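PDB 5XBU: endo-beta-1,4-glucanase from Ampullaria crossean, which probably hydrolyses internal beta-1,4-glucosidic bonds of cellulose as a family 45 glycoside hydrolase. Local coordinates for residues A[23-33]-A[137-146]; A[48-56]-A[170-178]. One frame throughout, in Å; residues are numbered along the deposited sequence. Where two conformers were deposited one is given.

Contact 1: residues A[23-33]-A[137-146]; sequences PCASTTRYVDG and YEVHFDLQDQ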
loop_
_atom_site.group_PDB
_atom_site.type_symbol
_atom_site.label_atom_id
_atom_site.label_comp_id
_atom_site.label_asym_id
_atom_site.label_seq_id
_atom_site.Cartn_x
_atom_site.Cartn_y
_atom_site.Cartn_z
ATOM N N PRO A 23 14.231 -0.262 1.333
ATOM C CA PRO A 23 13.328 0.719 1.924
ATOM C C PRO A 23 12.192 0.026 2.667
ATOM O O PRO A 23 11.668 -0.998 2.227
ATOM C CB PRO A 23 12.785 1.462 0.705
ATOM C CG PRO A 23 12.765 0.409 -0.369
ATOM C CD PRO A 23 14.045 -0.387 -0.126
ATOM N N CYS A 24 11.803 0.629 3.786
ATOM C CA CYS A 24 10.657 0.151 4.524
ATOM C C CYS A 24 9.396 0.942 4.207
ATOM O O CYS A 24 9.440 2.078 3.738
ATOM C CB CYS A 24 10.948 0.169 6.014
ATOM S SG CYS A 24 12.373 -0.890 6.362
ATOM N N ALA A 25 8.270 0.317 4.512
ATOM C CA ALA A 25 6.963 0.926 4.427
ATOM C C ALA A 25 6.203 0.604 5.696
ATOM O O ALA A 25 6.388 -0.465 6.300
ATOM C CB ALA A 25 6.170 0.410 3.238
ATOM N N SER A 26 5.337 1.526 6.086
ATOM C CA SER A 26 4.301 1.216 7.055
ATOM C C SER A 26 3.082 0.650 6.342
ATOM O O SER A 26 2.900 0.823 5.130
ATOM C CB SER A 26 3.950 2.454 7.873
ATOM O OG SER A 26 3.820 3.620 7.071
ATOM N N THR A 27 2.252 -0.056 7.116
ATOM C CA THR A 27 1.015 -0.608 6.616
ATOM C C THR A 27 -0.094 -0.388 7.633
ATOM O O THR A 27 0.137 -0.329 8.836
ATOM C CB THR A 27 1.121 -2.113 6.260
ATOM O OG1 THR A 27 1.181 -2.915 7.447
ATOM C CG2 THR A 27 2.281 -2.455 5.359
ATOM N N THR A 28 -1.323 -0.311 7.115
ATOM C CA THR A 28 -2.554 -0.369 7.894
ATOM C C THR A 28 -3.532 -1.244 7.116
ATOM O O THR A 28 -3.214 -1.747 6.031
ATOM C CB THR A 28 -3.135 1.027 8.192
ATOM O OG1 THR A 28 -3.250 1.783 6.987
ATOM C CG2 THR A 28 -2.310 1.816 9.203
ATOM N N ARG A 29 -4.736 -1.413 7.641
ATOM C CA ARG A 29 -5.790 -2.088 6.906
ATOM C C ARG A 29 -6.993 -1.166 6.829
ATOM O O ARG A 29 -7.192 -0.311 7.701
ATOM C CB ARG A 29 -6.145 -3.444 7.526
ATOM C CG ARG A 29 -6.438 -3.407 9.025
ATOM C CD ARG A 29 -6.649 -4.813 9.586
ATOM N NE ARG A 29 -6.104 -5.054 10.910
ATOM C CZ ARG A 29 -6.431 -6.115 11.630
ATOM N NH1 ARG A 29 -5.904 -6.320 12.831
ATOM N NH2 ARG A 29 -7.321 -6.964 11.137
ATOM N N TYR A 30 -7.771 -1.327 5.763
ATOM C CA TYR A 30 -8.944 -0.507 5.564
ATOM C C TYR A 30 -10.045 -1.327 4.957
ATOM O O TYR A 30 -9.813 -2.382 4.354
ATOM C CB TYR A 30 -8.663 0.711 4.717
ATOM C CG TYR A 30 -8.626 0.515 3.205
ATOM C CD1 TYR A 30 -7.573 -0.125 2.573
ATOM C CD2 TYR A 30 -9.671 1.004 2.404
ATOM C CE1 TYR A 30 -7.531 -0.236 1.196
ATOM C CE2 TYR A 30 -9.643 0.879 1.009
ATOM C CZ TYR A 30 -8.555 0.272 0.426
ATOM O OH TYR A 30 -8.550 0.186 -0.949
ATOM N N VAL A 31 -11.232 -0.737 5.093
ATOM C CA VAL A 31 -12.496 -1.193 4.563
ATOM C C VAL A 31 -13.334 0.047 4.240
ATOM O O VAL A 31 -13.356 1.008 5.015
ATOM C CB VAL A 31 -13.102 -2.002 5.719
ATOM C CG1 VAL A 31 -14.405 -1.420 6.202
ATOM C CG2 VAL A 31 -13.082 -3.442 5.410
ATOM N N ASP A 32 -14.015 0.052 3.084
ATOM C CA ASP A 32 -14.922 1.164 2.760
ATOM C C ASP A 32 -15.900 0.848 1.633
ATOM O O ASP A 32 -16.813 1.630 1.352
ATOM C CB ASP A 32 -14.169 2.480 2.482
ATOM C CG ASP A 32 -13.351 2.457 1.188
ATOM O OD1 ASP A 32 -13.499 1.536 0.357
ATOM O OD2 ASP A 32 -12.535 3.388 1.007
ATOM N N GLY A 33 -15.695 -0.299 0.997
ATOM C CA GLY A 33 -16.388 -0.846 -0.152
ATOM C C GLY A 33 -16.521 0.003 -1.396
ATOM O O GLY A 33 -17.377 -0.295 -2.231
ATOM N N TYR A 137 8.549 6.559 7.376
ATOM C CA TYR A 137 8.538 5.704 6.191
ATOM C C TYR A 137 8.285 6.517 4.933
ATOM O O TYR A 137 7.443 7.421 4.915
ATOM C CB TYR A 137 7.471 4.595 6.312
ATOM C CG TYR A 137 7.728 3.738 7.523
ATOM C CD1 TYR A 137 8.698 2.761 7.485
ATOM C CD2 TYR A 137 7.021 3.953 8.687
ATOM C CE1 TYR A 137 8.990 1.986 8.619
ATOM C CE2 TYR A 137 7.300 3.182 9.836
ATOM C CZ TYR A 137 8.268 2.205 9.771
ATOM O OH TYR A 137 8.520 1.481 10.932
ATOM N N GLU A 138 8.984 6.147 3.866
ATOM C CA GLU A 138 8.851 6.853 2.583
ATOM C C GLU A 138 7.556 6.561 1.845
ATOM O O GLU A 138 7.267 7.242 0.855
ATOM C CB GLU A 138 10.020 6.558 1.656
ATOM C CG GLU A 138 10.057 5.149 1.149
ATOM C CD GLU A 138 11.084 4.888 0.080
ATOM O OE1 GLU A 138 11.963 5.759 -0.161
ATOM O OE2 GLU A 138 10.989 3.814 -0.561
ATOM N N VAL A 139 6.829 5.525 2.243
ATOM C CA VAL A 139 5.598 5.130 1.589
ATOM C C VAL A 139 4.779 4.355 2.607
ATOM O O VAL A 139 5.320 3.770 3.558
ATOM C CB VAL A 139 5.881 4.292 0.316
ATOM C CG1 VAL A 139 6.472 2.956 0.629
ATOM C CG2 VAL A 139 4.653 4.174 -0.569
ATOM N N HIS A 140 3.465 4.370 2.403
ATOM C CA HIS A 140 2.509 3.650 3.228
ATOM C C HIS A 140 1.620 2.815 2.324
ATOM O O HIS A 140 1.175 3.293 1.281
ATOM C CB HIS A 140 1.662 4.614 4.030
ATOM C CG HIS A 140 0.773 3.934 4.997
ATOM N ND1 HIS A 140 1.265 3.464 6.192
ATOM C CD2 HIS A 140 -0.537 3.596 4.922
ATOM C CE1 HIS A 140 0.272 2.860 6.816
ATOM N NE2 HIS A 140 -0.831 2.928 6.082
ATOM N N PHE A 141 1.302 1.598 2.749
ATOM C CA PHE A 141 0.351 0.730 2.048
ATOM C C PHE A 141 -0.842 0.448 2.950
ATOM O O PHE A 141 -0.703 -0.229 3.970
ATOM C CB PHE A 141 1.005 -0.553 1.547
ATOM C CG PHE A 141 2.058 -0.277 0.527
ATOM C CD1 PHE A 141 1.701 0.093 -0.775
ATOM C CD2 PHE A 141 3.419 -0.308 0.852
ATOM C CE1 PHE A 141 2.658 0.417 -1.711
ATOM C CE2 PHE A 141 4.372 0.003 -0.100
ATOM C CZ PHE A 141 4.007 0.370 -1.372
ATOM N N ASP A 142 -2.018 0.942 2.559
ATOM C CA ASP A 142 -3.258 0.604 3.236
ATOM C C ASP A 142 -3.795 -0.653 2.567
ATOM O O ASP A 142 -3.976 -0.685 1.350
ATOM C CB ASP A 142 -4.238 1.773 3.147
ATOM C CG ASP A 142 -5.183 1.861 4.332
ATOM O OD1 ASP A 142 -5.139 0.996 5.220
ATOM O OD2 ASP A 142 -5.976 2.828 4.326
ATOM N N LEU A 143 -4.030 -1.698 3.340
ATOM C CA LEU A 143 -4.313 -3.009 2.781
ATOM C C LEU A 143 -5.808 -3.317 2.907
ATOM O O LEU A 143 -6.365 -3.287 4.002
ATOM C CB LEU A 143 -3.494 -4.093 3.506
ATOM C CG LEU A 143 -1.977 -3.785 3.577
ATOM C CD1 LEU A 143 -1.285 -4.890 4.315
ATOM C CD2 LEU A 143 -1.374 -3.595 2.190
ATOM N N GLN A 144 -6.449 -3.628 1.780
ATOM C CA GLN A 144 -7.884 -3.949 1.767
ATOM C C GLN A 144 -8.149 -5.185 2.623
ATOM O O GLN A 144 -7.492 -6.218 2.462
ATOM C CB GLN A 144 -8.283 -4.221 0.326
ATOM C CG GLN A 144 -9.733 -4.676 0.123
ATOM C CD GLN A 144 -10.744 -3.645 0.529
ATOM O OE1 GLN A 144 -11.386 -3.765 1.573
ATOM N NE2 GLN A 144 -10.878 -2.590 -0.297
ATOM N N ASP A 145 -9.145 -5.080 3.508
ATOM C CA ASP A 145 -9.444 -6.157 4.446
ATOM C C ASP A 145 -10.935 -6.483 4.485
ATOM O O ASP A 145 -11.394 -7.080 5.458
ATOM C CB ASP A 145 -8.926 -5.811 5.858
ATOM C CG ASP A 145 -8.873 -7.024 6.815
ATOM O OD1 ASP A 145 -8.544 -8.167 6.399
ATOM O OD2 ASP A 145 -9.166 -6.824 8.009
ATOM N N GLN A 146 -11.697 -6.122 3.439
ATOM C CA GLN A 146 -13.153 -6.270 3.477
ATOM C C GLN A 146 -13.582 -7.671 3.872
ATOM O O GLN A 146 -14.558 -7.832 4.613
ATOM C CB GLN A 146 -13.781 -5.859 2.134
ATOM C CG GLN A 146 -15.302 -6.138 2.015
ATOM C CD GLN A 146 -16.156 -4.887 1.865
ATOM O OE1 GLN A 146 -15.774 -3.797 2.253
ATOM N NE2 GLN A 146 -17.345 -5.060 1.306
HETATM O O HOH W 1 10.965 4.174 4.445
HETATM O O HOH W 2 -6.997 2.882 6.978
HETATM O O HOH W 3 -12.241 -0.196 -1.710
#
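Y137 lays one ring face over the peptide joining A25 to S26, while C24 CB comes in at the ring edge; its hydroxyl reaches on to Q7 and E159. E138 follows with its carboxylate turned to W162, OE2 passing 3.2 Å from P23 CB, and its backbone N shares a water with C24 O. V139 adds a small apolar touch, CG1 lying 3.7 Å from A25 CB. With CG anti to the backbone N (chi1 -174°), H140 sends its imidazole forward along strand 23-30 toward T28, spanning two hydroxyls by its edge. ND1 hydrogen-bonds S26 OG at 2.7 Å, and NE2 donates to T28 OG1 at 2.8 Å, exactly in the ring plane; S26 OG also meets N133. Gripped at both nitrogens, the ring has its rotation fixed. F141 carries on the parallel pairing of a double-psi beta barrel: its N bonds S26 O and its O receives T28 N, while the phenyl edge abuts A25 CB on the sheet's other face. D142 continues the polar chain from H140, T28 OG1 donating to OD1 at 2.7 Å from well above the carboxylate plane (73°). L143 N is bonded to T28 O and its O to Y30 N. Q144's amide lies obliquely to the Y30 ring, planes 43° apart, NE2 3.7 Å from Y30 OH, which pairs with N110. D145 N bonds Y30 O at 2.9 Å.

Contact 2: residues A[48-56]-A[170-178]; sequences PFPWNLQKH and DLQANYQQC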
loop_
_atom_site.group_PDB
_atom_site.type_symbol
_atom_site.label_atom_id
_atom_site.label_comp_id
_atom_site.label_asym_id
_atom_site.label_seq_id
_atom_site.Cartn_x
_atom_site.Cartn_y
_atom_site.Cartn_z
ATOM N N PRO A 48 -17.144 -1.947 -6.658
ATOM C CA PRO A 48 -15.931 -2.674 -7.028
ATOM C C PRO A 48 -16.274 -4.041 -7.571
ATOM O O PRO A 48 -17.252 -4.668 -7.160
ATOM C CB PRO A 48 -15.162 -2.786 -5.702
ATOM C CG PRO A 48 -16.247 -2.761 -4.647
ATOM C CD PRO A 48 -17.294 -1.817 -5.198
ATOM N N PHE A 49 -15.433 -4.540 -8.451
ATOM C CA PHE A 49 -15.484 -5.961 -8.744
ATOM C C PHE A 49 -15.238 -6.744 -7.460
ATOM O O PHE A 49 -14.409 -6.335 -6.633
ATOM C CB PHE A 49 -14.416 -6.358 -9.760
ATOM C CG PHE A 49 -14.507 -5.649 -11.090
ATOM C CD1 PHE A 49 -15.636 -5.727 -11.866
ATOM C CD2 PHE A 49 -13.434 -4.934 -11.582
ATOM C CE1 PHE A 49 -15.732 -5.114 -13.102
ATOM C CE2 PHE A 49 -13.493 -4.315 -12.811
ATOM C CZ PHE A 49 -14.652 -4.392 -13.580
ATOM N N PRO A 50 -15.910 -7.882 -7.273
ATOM C CA PRO A 50 -15.665 -8.670 -6.060
ATOM C C PRO A 50 -14.196 -8.953 -5.816
ATOM O O PRO A 50 -13.751 -8.909 -4.659
ATOM C CB PRO A 50 -16.503 -9.941 -6.286
ATOM C CG PRO A 50 -17.708 -9.410 -7.064
ATOM C CD PRO A 50 -17.074 -8.390 -8.036
ATOM N N TRP A 51 -13.421 -9.262 -6.861
ATOM C CA TRP A 51 -12.011 -9.559 -6.624
ATOM C C TRP A 51 -11.288 -8.405 -5.942
ATOM O O TRP A 51 -10.309 -8.626 -5.212
ATOM C CB TRP A 51 -11.291 -9.985 -7.898
ATOM C CG TRP A 51 -11.212 -8.927 -8.978
ATOM C CD1 TRP A 51 -11.976 -8.855 -10.102
ATOM C CD2 TRP A 51 -10.285 -7.830 -9.052
ATOM N NE1 TRP A 51 -11.596 -7.779 -10.854
ATOM C CE2 TRP A 51 -10.562 -7.130 -10.229
ATOM C CE3 TRP A 51 -9.233 -7.399 -8.242
ATOM C CZ2 TRP A 51 -9.840 -6.000 -10.600
ATOM C CZ3 TRP A 51 -8.518 -6.270 -8.611
ATOM C CH2 TRP A 51 -8.830 -5.579 -9.788
ATOM N N ASN A 52 -11.717 -7.172 -6.199
ATOM C CA ASN A 52 -11.080 -5.990 -5.620
ATOM C C ASN A 52 -11.483 -5.742 -4.165
ATOM O O ASN A 52 -10.895 -4.888 -3.496
ATOM C CB ASN A 52 -11.361 -4.788 -6.534
ATOM C CG ASN A 52 -10.530 -3.595 -6.174
ATOM O OD1 ASN A 52 -9.345 -3.722 -5.865
ATOM N ND2 ASN A 52 -11.145 -2.413 -6.224
ATOM N N LEU A 53 -12.428 -6.513 -3.640
ATOM C CA LEU A 53 -12.708 -6.583 -2.215
ATOM C C LEU A 53 -12.082 -7.797 -1.552
ATOM O O LEU A 53 -11.940 -7.810 -0.326
ATOM C CB LEU A 53 -14.237 -6.635 -2.001
ATOM C CG LEU A 53 -14.963 -5.367 -2.418
ATOM C CD1 LEU A 53 -16.443 -5.541 -2.216
ATOM C CD2 LEU A 53 -14.452 -4.135 -1.651
ATOM N N GLN A 54 -11.716 -8.817 -2.333
ATOM C CA GLN A 54 -11.332 -10.127 -1.808
ATOM C C GLN A 54 -9.831 -10.391 -1.813
ATOM O O GLN A 54 -9.348 -11.173 -0.975
ATOM C CB GLN A 54 -11.983 -11.231 -2.652
ATOM C CG GLN A 54 -13.483 -11.271 -2.580
ATOM C CD GLN A 54 -14.093 -12.059 -3.721
ATOM O OE1 GLN A 54 -13.468 -12.287 -4.755
ATOM N NE2 GLN A 54 -15.342 -12.477 -3.536
ATOM N N LYS A 55 -9.117 -9.848 -2.787
ATOM C CA LYS A 55 -7.729 -10.214 -3.048
ATOM C C LYS A 55 -6.769 -9.314 -2.292
ATOM O O LYS A 55 -7.190 -8.450 -1.527
ATOM C CB LYS A 55 -7.452 -10.240 -4.537
ATOM C CG LYS A 55 -8.167 -11.375 -5.246
ATOM C CD LYS A 55 -7.569 -11.610 -6.620
ATOM C CE LYS A 55 -8.207 -12.747 -7.316
ATOM N NZ LYS A 55 -7.481 -13.043 -8.570
ATOM N N HIS A 56 -5.469 -9.567 -2.477
ATOM C CA HIS A 56 -4.416 -8.765 -1.867
ATOM C C HIS A 56 -4.236 -7.511 -2.723
ATOM O O HIS A 56 -3.449 -7.486 -3.677
ATOM C CB HIS A 56 -3.133 -9.572 -1.815
ATOM C CG HIS A 56 -3.196 -10.725 -0.902
ATOM N ND1 HIS A 56 -2.547 -11.909 -1.169
ATOM C CD2 HIS A 56 -3.801 -10.890 0.301
ATOM C CE1 HIS A 56 -2.784 -12.773 -0.185
ATOM N NE2 HIS A 56 -3.538 -12.175 0.722
ATOM N N ASP A 170 -2.881 -13.862 -12.219
ATOM C CA ASP A 170 -4.293 -13.657 -11.918
ATOM C C ASP A 170 -4.592 -12.191 -11.639
ATOM O O ASP A 170 -5.630 -11.672 -12.066
ATOM C CB ASP A 170 -4.734 -14.518 -10.741
ATOM C CG ASP A 170 -4.052 -14.130 -9.446
ATOM O OD1 ASP A 170 -2.809 -14.213 -9.382
ATOM O OD2 ASP A 170 -4.760 -13.755 -8.489
ATOM N N LEU A 171 -3.689 -11.505 -10.931
ATOM C CA LEU A 171 -3.883 -10.089 -10.632
ATOM C C LEU A 171 -3.741 -9.251 -11.886
ATOM O O LEU A 171 -4.488 -8.287 -12.080
ATOM C CB LEU A 171 -2.908 -9.647 -9.535
ATOM C CG LEU A 171 -3.292 -10.116 -8.134
ATOM C CD1 LEU A 171 -2.149 -9.888 -7.166
ATOM C CD2 LEU A 171 -4.547 -9.427 -7.655
ATOM N N GLN A 172 -2.810 -9.630 -12.750
ATOM C CA GLN A 172 -2.645 -8.924 -14.014
ATOM C C GLN A 172 -3.907 -9.022 -14.867
ATOM O O GLN A 172 -4.333 -8.039 -15.491
ATOM C CB GLN A 172 -1.437 -9.507 -14.734
ATOM C CG GLN A 172 -1.044 -8.770 -15.973
ATOM C CD GLN A 172 -0.071 -7.649 -15.686
ATOM O OE1 GLN A 172 0.129 -7.250 -14.538
ATOM N NE2 GLN A 172 0.552 -7.142 -16.737
ATOM N N ALA A 173 -4.533 -10.203 -14.887
ATOM C CA ALA A 173 -5.777 -10.378 -15.623
ATOM C C ALA A 173 -6.920 -9.601 -14.986
ATOM O O ALA A 173 -7.745 -9.010 -15.690
ATOM C CB ALA A 173 -6.111 -11.864 -15.752
ATOM N N ASN A 174 -6.999 -9.611 -13.650
ATOM C CA ASN A 174 -7.995 -8.798 -12.961
ATOM C C ASN A 174 -7.869 -7.336 -13.368
ATOM O O ASN A 174 -8.863 -6.664 -13.659
ATOM C CB ASN A 174 -7.799 -8.880 -11.437
ATOM C CG ASN A 174 -8.223 -10.199 -10.794
ATOM O OD1 ASN A 174 -7.592 -10.616 -9.829
ATOM N ND2 ASN A 174 -9.302 -10.812 -11.253
ATOM N N TYR A 175 -6.636 -6.811 -13.360
ATOM C CA TYR A 175 -6.432 -5.385 -13.590
ATOM C C TYR A 175 -6.895 -4.962 -14.984
ATOM O O TYR A 175 -7.296 -3.815 -15.193
ATOM C CB TYR A 175 -4.952 -4.993 -13.364
ATOM C CG TYR A 175 -4.818 -3.489 -13.411
ATOM C CD1 TYR A 175 -5.439 -2.691 -12.447
ATOM C CD2 TYR A 175 -4.185 -2.855 -14.475
ATOM C CE1 TYR A 175 -5.450 -1.308 -12.546
ATOM C CE2 TYR A 175 -4.161 -1.458 -14.572
ATOM C CZ TYR A 175 -4.810 -0.717 -13.614
ATOM O OH TYR A 175 -4.832 0.657 -13.723
ATOM N N GLN A 176 -6.843 -5.883 -15.943
ATOM C CA GLN A 176 -7.257 -5.578 -17.309
ATOM C C GLN A 176 -8.690 -5.093 -17.388
ATOM O O GLN A 176 -9.038 -4.360 -18.318
ATOM C CB GLN A 176 -6.998 -6.785 -18.209
ATOM C CG GLN A 176 -5.508 -6.961 -18.417
ATOM C CD GLN A 176 -5.071 -8.318 -18.890
ATOM O OE1 GLN A 176 -5.862 -9.247 -19.014
ATOM N NE2 GLN A 176 -3.777 -8.432 -19.165
ATOM N N GLN A 177 -9.537 -5.473 -16.437
ATOM C CA GLN A 177 -10.898 -4.967 -16.478
ATOM C C GLN A 177 -11.107 -3.672 -15.703
ATOM O O GLN A 177 -12.216 -3.133 -15.739
ATOM C CB GLN A 177 -11.970 -6.016 -16.228
ATOM C CG GLN A 177 -11.948 -6.479 -14.867
ATOM C CD GLN A 177 -13.023 -7.544 -14.508
ATOM O OE1 GLN A 177 -12.993 -8.122 -13.393
ATOM N NE2 GLN A 177 -13.973 -7.792 -15.423
ATOM N N CYS A 178 -10.072 -3.135 -15.052
ATOM C CA CYS A 178 -10.204 -1.826 -14.438
ATOM C C CYS A 178 -10.195 -0.735 -15.493
ATOM O O CYS A 178 -9.490 -0.809 -16.503
ATOM C CB CYS A 178 -9.058 -1.583 -13.460
ATOM S SG CYS A 178 -8.961 -2.895 -12.174
#
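W51 and N174 form the heart of a packing between two short helices on the flank of the double-psi barrel, 50-54 and 169-175, both of which set side chains on M107 of strand 104-108. The first kind of interaction is stacking. N174 CB sits 3.4 Å above the centre of the six-membered ring of W51, a CH-pi contact, and its amide lies almost flat on the indole, the planes 9° apart. N52 CB takes the opposite face. F49 is stacked likewise, with Q177 OE1 3.6 Å above the plane of its ring. At the indole edge comes a sulfur-aromatic contact: C178 SG, tied to C40 by a disulfide, is 3.6 Å from W51 CZ2. Among hydrogen bonds, W51 NE1 donates to Q177 OE1 at 2.9 Å, on a lone pair in the carbonyl plane, so the Q177 amide is held nearly coplanar with the indole and flat against the F49 ring. The charged part belongs to K55, just past the end of helix 50-54. Extended beyond CG, its chain runs past L171 CD2 to bring NZ 2.7 Å from N174 OD1, again on a lone pair, and 2.8 Å from D170 OD2, where the salt bridge uses the anti lone pair.

How the contacts relate
From the N terminus the chain first lays down strand 22-30, then loops to helix 50-54, so the first halves of both contacts precede either partner. After the strands 57-60, 81-86 and 104-108, segment 137-146 returns to 23-33 and contact 1 closes a loop of 103 residues. Segment 170-178 then comes back to 48-56, closing the 113-residue loop of contact 2. The two loops cross rather than nest. Contact 1 joins two strands of the barrel close to the centre of the chain, whereas contact 2 fastens the last helix to its flank. Their centres are about 17 Å apart, yet they touch: G33 O packs 3.3 Å from P48 CD, and Q144 CG lies 3.8 Å from N52 O.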